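Local coordinates for protein time interval measuring enzyme TIME (Bombyx mori, PDB 2E47) that binds copper and zinc as a member of the Cu-Zn superoxide dismutase family and probably converts superoxide into hydrogen peroxide and oxygen, at residues 14-19 against 147-151. Numbering follows the deposited sequence.
Sequences LSTETI and RVACG
Strands 9-15 and 147-155 run antiparallel as neighbours in the sheet; segment 14-19 holds the end of the first and the turn after it, the chains diverge beyond Leu14, and no direct hydrogen bond joins 14-19 to 147-151. Leu14, still extended, faces Gly151, CA atoms 5.4 Å apart. The Leu14 side chain lies between wells (chi1 -91°, chi2 13°), with CD1 3.6 Å from Cys150 C and 3.7 Å from Gly151 N, while CG meets Ala149 CB at 4.0 Å. At Ser15 a water fills the widening gap, accepting from Ser15 N at 2.8 Å and donating to Cys150 O at 2.7 Å. Thr16 begins the hairpin turn into strand 20-27, its N bonded to Ile19 O at 2.9 Å, and sets OG1 4.0 Å from Ala149 CB. This is one end of the Greek-key beta-barrel of Cu-Zn superoxide dismutases: Val148 and Ala149 form a classic beta bulge opposite Leu123, and Cys150 points away from the hairpin to its disulfide with Cys61, near the copper site. Past the turn, Ile19 (chi1 m, chi2 t) returns toward the bulge, CG2 4.0 Å from Ala149 CB and CD1 3.7 Å from Val148 CG2; Ile39 packs against both Leu14 and Ile19.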
loop_
_atom_site.group_PDB
_atom_site.type_symbol
_atom_site.label_atom_id
_atom_site.label_comp_id
_atom_site.label_asym_id
_atom_site.label_seq_id
_atom_site.Cartn_x
_atom_site.Cartn_y
_atom_site.Cartn_z
ATOM N N LEU A 14 4.007 7.119 6.621
ATOM C CA LEU A 14 5.412 6.880 7.007
ATOM C C LEU A 14 5.464 6.575 8.528
ATOM O O LEU A 14 4.835 7.302 9.297
ATOM C CB LEU A 14 6.113 8.204 6.807
ATOM C CG LEU A 14 6.767 8.491 5.442
ATOM C CD1 LEU A 14 6.360 7.542 4.352
ATOM C CD2 LEU A 14 6.865 9.943 5.011
ATOM N N SER A 15 6.188 5.540 8.958
ATOM C CA SER A 15 6.195 5.181 10.340
ATOM C C SER A 15 7.504 4.403 10.646
ATOM O O SER A 15 7.656 3.238 10.233
ATOM C CB SER A 15 4.942 4.337 10.699
ATOM O OG SER A 15 4.735 4.391 12.121
ATOM N N THR A 16 8.399 5.086 11.369
ATOM C CA THR A 16 9.753 4.689 11.694
ATOM C C THR A 16 9.876 4.991 13.231
ATOM O O THR A 16 8.945 5.590 13.808
ATOM C CB THR A 16 10.650 5.552 10.766
ATOM O OG1 THR A 16 10.981 4.808 9.566
ATOM C CG2 THR A 16 11.844 6.161 11.351
ATOM N N GLU A 17 10.972 4.556 13.874
ATOM C CA GLU A 17 11.263 4.955 15.240
ATOM C C GLU A 17 11.297 6.486 15.342
ATOM O O GLU A 17 10.819 7.056 16.346
ATOM C CB GLU A 17 12.628 4.417 15.713
ATOM C CG GLU A 17 12.676 2.914 16.097
ATOM C CD GLU A 17 11.420 2.435 16.846
ATOM O OE1 GLU A 17 11.222 2.808 18.039
ATOM O OE2 GLU A 17 10.634 1.674 16.238
ATOM N N THR A 18 11.870 7.147 14.319
ATOM C CA THR A 18 12.018 8.613 14.359
ATOM C C THR A 18 11.046 9.453 13.503
ATOM O O THR A 18 10.813 10.616 13.812
ATOM C CB THR A 18 13.498 9.044 14.064
ATOM O OG1 THR A 18 13.919 8.482 12.815
ATOM C CG2 THR A 18 14.481 8.523 15.175
ATOM N N ILE A 19 10.479 8.873 12.451
ATOM C CA ILE A 19 9.733 9.638 11.469
ATOM C C ILE A 19 8.297 9.199 11.393
ATOM O O ILE A 19 8.032 7.990 11.371
ATOM C CB ILE A 19 10.424 9.531 10.064
ATOM C CG1 ILE A 19 11.664 10.448 10.021
ATOM C CG2 ILE A 19 9.403 9.879 8.941
ATOM C CD1 ILE A 19 12.587 10.120 9.007
ATOM N N ARG A 147 17.393 6.072 1.944
ATOM C CA ARG A 147 15.954 6.136 2.019
ATOM C C ARG A 147 15.592 6.105 3.480
ATOM O O ARG A 147 15.867 5.141 4.134
ATOM C CB ARG A 147 15.390 4.919 1.291
ATOM C CG ARG A 147 15.796 4.936 -0.207
ATOM C CD ARG A 147 15.093 3.895 -1.020
ATOM N NE ARG A 147 15.632 3.961 -2.365
ATOM C CZ ARG A 147 15.241 3.243 -3.415
ATOM N NH1 ARG A 147 15.857 3.431 -4.574
ATOM N NH2 ARG A 147 14.261 2.348 -3.327
ATOM N N VAL A 148 15.015 7.174 4.006
ATOM C CA VAL A 148 14.830 7.193 5.480
ATOM C C VAL A 148 13.466 6.622 5.902
ATOM O O VAL A 148 13.313 6.162 7.024
ATOM C CB VAL A 148 15.114 8.569 6.135
ATOM C CG1 VAL A 148 16.541 9.048 5.805
ATOM C CG2 VAL A 148 14.164 9.579 5.689
ATOM N N ALA A 149 12.464 6.688 5.008
ATOM C CA ALA A 149 11.165 6.094 5.284
ATOM C C ALA A 149 10.415 5.927 3.992
ATOM O O ALA A 149 10.665 6.663 3.043
ATOM C CB ALA A 149 10.380 7.047 6.283
ATOM N N CYS A 150 9.471 4.977 3.978
ATOM C CA CYS A 150 8.617 4.740 2.829
ATOM C C CYS A 150 7.255 4.244 3.236
ATOM O O CYS A 150 7.096 3.691 4.343
ATOM C CB CYS A 150 9.247 3.700 1.848
ATOM S SG CYS A 150 9.931 2.278 2.559
ATOM N N GLY A 151 6.273 4.409 2.357
ATOM C CA GLY A 151 4.968 3.826 2.614
ATOM C C GLY A 151 4.322 3.474 1.302
ATOM O O GLY A 151 4.488 4.194 0.334
HETATM O O HOH W 1 7.585 4.088 6.998
#